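Local coordinates for protein lovastatin nonaketide synthase, polyketide synthase component (Aspergillus terreus, PDB 7CPX) that builds the polyketide precursor of lovastatin, dihydromonacolin L, from nine malonyl-CoA units with a methyl from S-adenosylmethionine and reduction by NADPH, at residues V131-E137 / V155-A160; R142-S146 / S940-H946; L1496-R1500 / V1520-D1526. The protein carries 2 engineered substitutions. All blocks are in the same frame, centred on the assembly; numbering follows the deposited sequence.

How the contacts relate
Contacts 1 and 2 share the ketosynthase loop that runs from strand 126-131 to helix 151-155. Contact 1 closes that loop, bringing its start, 131-137, against the end of helix 151-155 and the entry of helix 159-168. Residues 142-146 lie within the closed loop and pack against helix 941-947, almost 800 residues on, so contacts 1 and 2 cross along the chain. Their nearest atoms are about 5 Å apart, and both touch the second subunit. Contact 3 follows in series, its centre about 90 Å from that of contact 1, and joins two loops beside the strands of the methyltransferase domain.

Contact 1 (V131-E137 / V155-A160); sequences VMTHDYE and VAVSVA
The loop that leaves strand 126-131 of the ketosynthase sheet packs through V131, H134, Y136 and E137 on the turn between helices 151-155 and 159-168. V131 lies alongside V157, the two side chains running past each other in opposite directions, and V131 CG1 also comes within 4.3 Å of A160 CB. H134, centre of an inverse gamma turn, brings CD2 to 3.9 Å from V157 CG2; its ring stacks on H134 of the second subunit, which places this thiolase-fold loop at the dimer interface. Beyond the turn, V155 is held by both of its methyls. CG1 meets the Y136 ring at its edge, 3.6 Å from CD2, while CG2 packs on the start of the E137 side chain, with E137 CG 3.5 Å from V155 CG2. E137 CG stands anti to the backbone N (chi1 -174°) and the chain stays extended, which carries OE1 across V157 at about a right angle, 3.6 Å from V157 CG2. The hydroxyl of Y136 is hydrogen-bonded to V938 N and E93 O, and W937 meets its ring edge-to-face.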
loop_
_atom_site.group_PDB
_atom_site.type_symbol
_atom_site.label_atom_id
_atom_site.label_comp_id
_atom_site.label_asym_id
_atom_site.label_seq_id
_atom_site.Cartn_x
_atom_site.Cartn_y
_atom_site.Cartn_z
ATOM N N VAL A 131 8.465 29.836 18.655
ATOM C CA VAL A 131 7.705 28.817 17.948
ATOM C C VAL A 131 8.070 27.462 18.528
ATOM O O VAL A 131 9.250 27.157 18.731
ATOM C CB VAL A 131 7.975 28.852 16.432
ATOM C CG1 VAL A 131 7.654 30.220 15.875
ATOM C CG2 VAL A 131 9.413 28.498 16.151
ATOM N N MET A 132 7.052 26.651 18.795
ATOM C CA MET A 132 7.230 25.333 19.380
ATOM C C MET A 132 6.572 24.222 18.581
ATOM O O MET A 132 7.006 23.070 18.694
ATOM C CB MET A 132 6.656 25.315 20.806
ATOM C CG MET A 132 6.707 23.972 21.521
ATOM S SD MET A 132 5.469 23.874 22.822
ATOM C CE MET A 132 4.471 22.512 22.222
ATOM N N THR A 133 5.575 24.528 17.757
ATOM C CA THR A 133 4.653 23.520 17.256
ATOM C C THR A 133 4.582 23.546 15.736
ATOM O O THR A 133 3.493 23.644 15.161
ATOM C CB THR A 133 3.262 23.725 17.852
ATOM O OG1 THR A 133 3.377 24.309 19.154
ATOM C CG2 THR A 133 2.556 22.393 17.967
ATOM N N HIS A 134 5.733 23.455 15.077
ATOM C CA HIS A 134 6.020 23.579 13.656
ATOM C C HIS A 134 5.408 22.401 12.911
ATOM O O HIS A 134 6.122 21.541 12.387
ATOM C CB HIS A 134 7.531 23.641 13.415
ATOM C CG HIS A 134 8.284 22.481 13.993
ATOM N ND1 HIS A 134 8.095 21.184 13.567
ATOM C CD2 HIS A 134 9.225 22.423 14.965
ATOM C CE1 HIS A 134 8.887 20.378 14.250
ATOM N NE2 HIS A 134 9.583 21.104 15.106
ATOM N N ASP A 135 4.073 22.353 12.876
ATOM C CA ASP A 135 3.390 21.315 12.114
ATOM C C ASP A 135 3.824 21.346 10.657
ATOM O O ASP A 135 4.115 20.301 10.064
ATOM C CB ASP A 135 1.879 21.493 12.238
ATOM C CG ASP A 135 1.384 21.290 13.655
ATOM O OD1 ASP A 135 2.219 21.024 14.544
ATOM O OD2 ASP A 135 0.160 21.397 13.880
ATOM N N TYR A 136 3.871 22.533 10.062
ATOM C CA TYR A 136 4.612 22.696 8.822
ATOM C C TYR A 136 6.085 22.425 9.095
ATOM O O TYR A 136 6.598 22.700 10.183
ATOM C CB TYR A 136 4.416 24.098 8.253
ATOM C CG TYR A 136 3.786 24.128 6.877
ATOM C CD1 TYR A 136 2.448 23.816 6.699
ATOM C CD2 TYR A 136 4.526 24.482 5.760
ATOM C CE1 TYR A 136 1.868 23.852 5.450
ATOM C CE2 TYR A 136 3.955 24.524 4.509
ATOM C CZ TYR A 136 2.626 24.205 4.357
ATOM O OH TYR A 136 2.053 24.241 3.105
ATOM N N GLU A 137 6.773 21.889 8.094
ATOM C CA GLU A 137 8.019 21.142 8.027
ATOM C C GLU A 137 7.760 19.677 8.350
ATOM O O GLU A 137 8.676 18.863 8.235
ATOM C CB GLU A 137 9.103 21.681 8.982
ATOM C CG GLU A 137 10.466 21.018 8.843
ATOM C CD GLU A 137 11.537 21.711 9.660
ATOM O OE1 GLU A 137 11.205 22.675 10.383
ATOM O OE2 GLU A 137 12.711 21.293 9.581
ATOM N N VAL A 155 9.847 26.422 5.598
ATOM C CA VAL A 155 9.389 25.730 6.799
ATOM C C VAL A 155 10.436 25.700 7.897
ATOM O O VAL A 155 10.107 25.309 9.029
ATOM C CB VAL A 155 8.938 24.290 6.479
ATOM C CG1 VAL A 155 8.055 24.273 5.247
ATOM C CG2 VAL A 155 10.147 23.386 6.294
ATOM N N ALA A 156 11.678 26.083 7.609
ATOM C CA ALA A 156 12.712 26.062 8.633
ATOM C C ALA A 156 12.286 26.912 9.819
ATOM O O ALA A 156 11.817 28.042 9.654
ATOM C CB ALA A 156 14.037 26.567 8.066
ATOM N N VAL A 157 12.458 26.364 11.020
ATOM C CA VAL A 157 11.996 27.050 12.222
ATOM C C VAL A 157 12.647 28.423 12.325
ATOM O O VAL A 157 11.983 29.426 12.607
ATOM C CB VAL A 157 12.283 26.193 13.467
ATOM C CG1 VAL A 157 11.640 26.805 14.685
ATOM C CG2 VAL A 157 11.783 24.767 13.268
ATOM N N SER A 158 13.954 28.488 12.074
ATOM C CA SER A 158 14.690 29.739 12.231
ATOM C C SER A 158 14.114 30.838 11.350
ATOM O O SER A 158 13.962 31.986 11.784
ATOM C CB SER A 158 16.163 29.514 11.897
ATOM O OG SER A 158 16.309 28.931 10.614
ATOM N N VAL A 159 13.786 30.501 10.107
ATOM C CA VAL A 159 13.340 31.481 9.126
ATOM C C VAL A 159 12.147 32.247 9.676
ATOM O O VAL A 159 11.946 33.421 9.343
ATOM C CB VAL A 159 13.000 30.802 7.789
ATOM C CG1 VAL A 159 12.383 31.797 6.835
ATOM C CG2 VAL A 159 14.250 30.200 7.184
ATOM N N ALA A 160 11.358 31.590 10.533
ATOM C CA ALA A 160 10.212 32.246 11.152
ATOM C C ALA A 160 10.562 33.658 11.599
ATOM O O ALA A 160 9.780 34.594 11.403
ATOM C CB ALA A 160 9.720 31.426 12.345
#

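Contact 2 (R142-S146 / S940-H946); sequences RDLES and SRATRHH
R142 lays its guanidinium flat on the imidazole of H946, group centres 3.9 Å apart and planes only 20° from parallel. The overlap is offset: R142 NE sits 3.4 Å above the ring plane, toward the rim, and R142 CD extends the cover with an approach of 3.5 Å to H946 CD2. Because NE lies over the face, its closeness to H946 NE2 is a stacking contact and not a hydrogen bond. The two side chains come together at about a right angle, the arginine reaching its partner by a bend at chi3 (135°). Its outer nitrogen NH2 forms a salt bridge with E961, and F54 meets the H946 ring with planes nearly perpendicular, so both stacked groups are held by further partners.

D143 comes in one turn of helix earlier. T943 OG1 donates to D143 OD1 over 2.5 Å, arriving on the anti side and 33° out of the carboxylate plane. D143 and T943 run past each other in opposite directions. The other carboxylate oxygen, D143 OD2, lies against A942 CB. R142 NH1 is also near D143 OD1, a long salt bridge at 3.8 Å that links the acid to the stacked arginine.

At the start of the helix S146 and S940 lie side by side, S146 CB 3.9 Å from S940 CB. S940 occupies the N-cap position, while E145 reaches K958 of the second subunit in a salt bridge. A ketosynthase loop is thus fastened along helix 941-947, consistent with the linker that, in megasynthases of the mammalian fatty acid synthase type, leads from the condensing part into the dehydratase.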
loop_
_atom_site.group_PDB
_atom_site.type_symbol
_atom_site.label_atom_id
_atom_site.label_comp_id
_atom_site.label_asym_id
_atom_site.label_seq_id
_atom_site.Cartn_x
_atom_site.Cartn_y
_atom_site.Cartn_z
ATOM N N ARG A 142 5.966 15.544 5.234
ATOM C CA ARG A 142 5.723 14.149 5.581
ATOM C C ARG A 142 5.970 13.252 4.377
ATOM O O ARG A 142 6.609 12.199 4.488
ATOM C CB ARG A 142 4.297 13.970 6.101
ATOM C CG ARG A 142 4.210 13.088 7.330
ATOM C CD ARG A 142 2.772 12.825 7.735
ATOM N NE ARG A 142 2.557 11.419 8.054
ATOM C CZ ARG A 142 2.273 10.484 7.158
ATOM N NH1 ARG A 142 2.149 10.773 5.872
ATOM N NH2 ARG A 142 2.114 9.227 7.559
ATOM N N ASP A 143 5.472 13.661 3.214
ATOM C CA ASP A 143 5.799 13.013 1.949
ATOM C C ASP A 143 6.925 13.807 1.302
ATOM O O ASP A 143 6.708 14.919 0.810
ATOM C CB ASP A 143 4.574 12.947 1.041
ATOM C CG ASP A 143 3.438 12.150 1.651
ATOM O OD1 ASP A 143 2.782 12.665 2.580
ATOM O OD2 ASP A 143 3.204 11.009 1.202
ATOM N N LEU A 144 8.134 13.241 1.311
ATOM C CA LEU A 144 9.279 13.957 0.764
ATOM C C LEU A 144 9.059 14.326 -0.693
ATOM O O LEU A 144 9.534 15.373 -1.147
ATOM C CB LEU A 144 10.540 13.114 0.921
ATOM C CG LEU A 144 11.024 13.024 2.367
ATOM C CD1 LEU A 144 11.866 11.789 2.562
ATOM C CD2 LEU A 144 11.811 14.264 2.738
ATOM N N GLU A 145 8.349 13.489 -1.439
ATOM C CA GLU A 145 7.917 13.876 -2.770
ATOM C C GLU A 145 6.830 14.939 -2.666
ATOM O O GLU A 145 6.072 14.989 -1.694
ATOM C CB GLU A 145 7.403 12.665 -3.546
ATOM C CG GLU A 145 8.471 11.632 -3.880
ATOM C CD GLU A 145 8.906 10.822 -2.676
ATOM O OE1 GLU A 145 8.416 11.100 -1.562
ATOM O OE2 GLU A 145 9.740 9.907 -2.844
ATOM N N SER A 146 6.766 15.799 -3.680
ATOM C CA SER A 146 5.902 16.973 -3.734
ATOM C C SER A 146 6.420 18.108 -2.865
ATOM O O SER A 146 5.799 19.177 -2.832
ATOM C CB SER A 146 4.455 16.667 -3.319
ATOM O OG SER A 146 3.930 15.582 -4.060
ATOM N N SER A 940 0.705 17.167 -0.345
ATOM C CA SER A 940 0.710 15.970 -1.168
ATOM C C SER A 940 -0.598 15.225 -0.949
ATOM O O SER A 940 -1.082 15.113 0.181
ATOM C CB SER A 940 1.899 15.080 -0.814
ATOM O OG SER A 940 1.881 13.882 -1.570
ATOM N N ARG A 941 -1.184 14.724 -2.037
ATOM C CA ARG A 941 -2.475 14.059 -1.911
ATOM C C ARG A 941 -2.414 12.944 -0.878
ATOM O O ARG A 941 -3.414 12.661 -0.208
ATOM C CB ARG A 941 -2.927 13.518 -3.265
ATOM C CG ARG A 941 -1.982 12.504 -3.883
ATOM C CD ARG A 941 -2.738 11.322 -4.454
ATOM N NE ARG A 941 -3.573 10.668 -3.453
ATOM C CZ ARG A 941 -3.132 9.770 -2.583
ATOM N NH1 ARG A 941 -1.861 9.409 -2.548
ATOM N NH2 ARG A 941 -3.989 9.223 -1.726
ATOM N N ALA A 942 -1.249 12.315 -0.722
ATOM C CA ALA A 942 -1.050 11.398 0.393
ATOM C C ALA A 942 -1.149 12.134 1.722
ATOM O O ALA A 942 -1.795 11.656 2.660
ATOM C CB ALA A 942 0.305 10.705 0.263
ATOM N N THR A 943 -0.526 13.310 1.815
ATOM C CA THR A 943 -0.625 14.097 3.039
ATOM C C THR A 943 -2.061 14.534 3.292
ATOM O O THR A 943 -2.519 14.550 4.440
ATOM C CB THR A 943 0.296 15.313 2.961
ATOM O OG1 THR A 943 1.661 14.881 2.888
ATOM C CG2 THR A 943 0.114 16.191 4.182
ATOM N N ARG A 944 -2.781 14.914 2.236
ATOM C CA ARG A 944 -4.177 15.300 2.399
ATOM C C ARG A 944 -5.014 14.127 2.892
ATOM O O ARG A 944 -5.835 14.279 3.803
ATOM C CB ARG A 944 -4.723 15.841 1.080
ATOM C CG ARG A 944 -6.189 16.220 1.122
ATOM C CD ARG A 944 -6.586 17.002 -0.116
ATOM N NE ARG A 944 -6.153 16.342 -1.342
ATOM C CZ ARG A 944 -6.785 15.323 -1.907
ATOM N NH1 ARG A 944 -7.879 14.804 -1.373
ATOM N NH2 ARG A 944 -6.307 14.809 -3.037
ATOM N N HIS A 945 -4.817 12.944 2.306
ATOM C CA HIS A 945 -5.513 11.755 2.778
ATOM C C HIS A 945 -5.098 11.386 4.194
ATOM O O HIS A 945 -5.848 10.700 4.895
ATOM C CB HIS A 945 -5.242 10.586 1.834
ATOM C CG HIS A 945 -6.157 9.420 2.033
ATOM N ND1 HIS A 945 -6.070 8.580 3.122
ATOM C CD2 HIS A 945 -7.179 8.949 1.277
ATOM C CE1 HIS A 945 -6.999 7.646 3.031
ATOM N NE2 HIS A 945 -7.685 7.847 1.920
ATOM N N HIS A 946 -3.914 11.823 4.622
ATOM C CA HIS A 946 -3.450 11.566 5.980
ATOM C C HIS A 946 -4.137 12.486 6.982
ATOM O O HIS A 946 -4.738 12.018 7.957
ATOM C CB HIS A 946 -1.931 11.739 6.039
ATOM C CG HIS A 946 -1.394 11.928 7.421
ATOM N ND1 HIS A 946 -1.574 10.999 8.423
ATOM C CD2 HIS A 946 -0.676 12.937 7.967
ATOM C CE1 HIS A 946 -0.991 11.429 9.527
ATOM N NE2 HIS A 946 -0.440 12.603 9.278
#

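Contact 3 (L1496-R1500 / V1520-D1526); sequences LDIRR and VLHATPD
I1498 and V1520 supply the apolar side, their side chains reaching toward each other tip to tip. I1498 CD1 touches both branches of the valine, 3.5 Å from V1520 CG1 and 3.6 Å from V1520 CG2, and L1521 CD2 adds a looser contact at 4.2 Å.

The polar link is made by R1499. Its NH2 donates to A1523 O, which lies at the edge of the guanidinium near its plane; the modelled bond is very short, so its exact geometry is doubtful at this resolution. Extended from CG to NE, the arginine slides past T1524 in the opposite direction, and its CG lies 3.2 Å from T1524 OG1. NH2 also has D1566 as a weak, long ion pair.

Each loop has its own bonded turn. D1497 OD1 accepts from R1499 N over 3.0 Å, an Asx turn inside the type I beta turn from D1497 to R1500. T1524 OG1 takes D1526 N over 3.1 Å as an ST turn. D1526, at the N-cap position of helix 1527-1537, makes no capping bond with its side chain; its carboxylate forms a salt bridge with K1529.

These loops follow parallel strands 1491-1493 and 1512-1518 of the Rossmann-like methyltransferase sheet. I1445 of strand 1440-1445 packs on I1498 and V1520, T1530 of helix 1527-1537 on I1498, L1521 and T1524, and H1533 of that helix hydrogen-bonds the carbonyl of I1498.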
loop_
_atom_site.group_PDB
_atom_site.type_symbol
_atom_site.label_atom_id
_atom_site.label_comp_id
_atom_site.label_asym_id
_atom_site.label_seq_id
_atom_site.Cartn_x
_atom_site.Cartn_y
_atom_site.Cartn_z
ATOM N N LEU A 1496 31.098 -47.478 36.844
ATOM C CA LEU A 1496 31.285 -48.374 37.975
ATOM C C LEU A 1496 32.523 -49.223 37.747
ATOM O O LEU A 1496 32.685 -49.818 36.678
ATOM C CB LEU A 1496 30.069 -49.284 38.175
ATOM C CG LEU A 1496 30.085 -50.166 39.425
ATOM C CD1 LEU A 1496 29.867 -49.342 40.682
ATOM C CD2 LEU A 1496 29.037 -51.259 39.314
ATOM N N ASP A 1497 33.388 -49.276 38.754
ATOM C CA ASP A 1497 34.509 -50.211 38.772
ATOM C C ASP A 1497 34.062 -51.422 39.579
ATOM O O ASP A 1497 33.974 -51.367 40.808
ATOM C CB ASP A 1497 35.754 -49.560 39.365
ATOM C CG ASP A 1497 36.968 -50.468 39.312
ATOM O OD1 ASP A 1497 36.853 -51.587 38.767
ATOM O OD2 ASP A 1497 38.037 -50.064 39.816
ATOM N N ILE A 1498 33.768 -52.523 38.882
ATOM C CA ILE A 1498 33.296 -53.724 39.565
ATOM C C ILE A 1498 34.320 -54.192 40.585
ATOM O O ILE A 1498 33.966 -54.874 41.553
ATOM C CB ILE A 1498 32.967 -54.879 38.583
ATOM C CG1 ILE A 1498 33.015 -54.436 37.117
ATOM C CG2 ILE A 1498 31.596 -55.451 38.904
ATOM C CD1 ILE A 1498 32.653 -55.526 36.134
ATOM N N ARG A 1499 35.587 -53.833 40.393
ATOM C CA ARG A 1499 36.648 -54.145 41.341
ATOM C C ARG A 1499 36.550 -53.323 42.618
ATOM O O ARG A 1499 37.314 -53.574 43.556
ATOM C CB ARG A 1499 38.008 -53.913 40.678
ATOM C CG ARG A 1499 38.172 -54.616 39.334
ATOM C CD ARG A 1499 39.277 -53.994 38.498
ATOM N NE ARG A 1499 39.241 -54.465 37.118
ATOM C CZ ARG A 1499 40.051 -54.042 36.157
ATOM N NH1 ARG A 1499 40.987 -53.136 36.389
ATOM N NH2 ARG A 1499 39.918 -54.540 34.931
ATOM N N ARG A 1500 35.635 -52.356 42.675
ATOM C CA ARG A 1500 35.506 -51.445 43.800
ATOM C C ARG A 1500 34.068 -51.453 44.299
ATOM O O ARG A 1500 33.134 -51.774 43.560
ATOM C CB ARG A 1500 35.923 -50.021 43.404
ATOM C CG ARG A 1500 35.783 -48.984 44.505
ATOM C CD ARG A 1500 36.153 -47.602 44.005
ATOM N NE ARG A 1500 35.910 -46.576 45.010
ATOM C CZ ARG A 1500 35.996 -45.271 44.787
ATOM N NH1 ARG A 1500 36.314 -44.793 43.595
ATOM N NH2 ARG A 1500 35.754 -44.426 45.785
ATOM N N VAL A 1520 32.261 -58.865 31.252
ATOM C CA VAL A 1520 33.191 -57.987 31.956
ATOM C C VAL A 1520 33.661 -58.559 33.283
ATOM O O VAL A 1520 34.683 -58.094 33.821
ATOM C CB VAL A 1520 32.553 -56.596 32.167
ATOM C CG1 VAL A 1520 31.386 -56.684 33.140
ATOM C CG2 VAL A 1520 33.593 -55.589 32.637
ATOM N N LEU A 1521 32.981 -59.554 33.854
ATOM C CA LEU A 1521 33.452 -60.158 35.093
ATOM C C LEU A 1521 34.793 -60.857 34.916
ATOM O O LEU A 1521 35.507 -61.058 35.903
ATOM C CB LEU A 1521 32.414 -61.150 35.623
ATOM C CG LEU A 1521 31.020 -60.580 35.895
ATOM C CD1 LEU A 1521 30.119 -61.644 36.503
ATOM C CD2 LEU A 1521 31.093 -59.357 36.798
ATOM N N HIS A 1522 35.147 -61.234 33.687
ATOM C CA HIS A 1522 36.457 -61.813 33.423
ATOM C C HIS A 1522 37.553 -60.761 33.349
ATOM O O HIS A 1522 38.736 -61.121 33.341
ATOM C CB HIS A 1522 36.435 -62.611 32.117
ATOM C CG HIS A 1522 36.347 -61.758 30.890
ATOM N ND1 HIS A 1522 37.100 -61.998 29.761
ATOM C CD2 HIS A 1522 35.593 -60.667 30.615
ATOM C CE1 HIS A 1522 36.817 -61.091 28.844
ATOM N NE2 HIS A 1522 35.904 -60.271 29.337
ATOM N N ALA A 1523 37.192 -59.480 33.293
ATOM C CA ALA A 1523 38.151 -58.388 33.248
ATOM C C ALA A 1523 38.544 -57.900 34.638
ATOM O O ALA A 1523 39.231 -56.878 34.756
ATOM C CB ALA A 1523 37.583 -57.226 32.429
ATOM N N THR A 1524 38.120 -58.605 35.689
ATOM C CA THR A 1524 38.417 -58.224 37.060
ATOM C C THR A 1524 38.946 -59.448 37.801
ATOM O O THR A 1524 38.295 -60.509 37.780
ATOM C CB THR A 1524 37.178 -57.671 37.771
ATOM O OG1 THR A 1524 37.384 -57.702 39.188
ATOM C CG2 THR A 1524 35.945 -58.493 37.422
ATOM N N PRO A 1525 40.108 -59.352 38.456
ATOM C CA PRO A 1525 40.585 -60.475 39.274
ATOM C C PRO A 1525 39.855 -60.621 40.598
ATOM O O PRO A 1525 40.160 -61.550 41.354
ATOM C CB PRO A 1525 42.065 -60.138 39.494
ATOM C CG PRO A 1525 42.113 -58.655 39.448
ATOM C CD PRO A 1525 41.071 -58.234 38.447
ATOM N N ASP A 1526 38.903 -59.741 40.896
ATOM C CA ASP A 1526 38.134 -59.768 42.134
ATOM C C ASP A 1526 36.734 -60.324 41.890
ATOM O O ASP A 1526 35.747 -59.830 42.439
ATOM C CB ASP A 1526 38.056 -58.373 42.744
ATOM C CG ASP A 1526 39.397 -57.664 42.752
ATOM O OD1 ASP A 1526 39.879 -57.294 41.662
ATOM O OD2 ASP A 1526 39.968 -57.479 43.847
#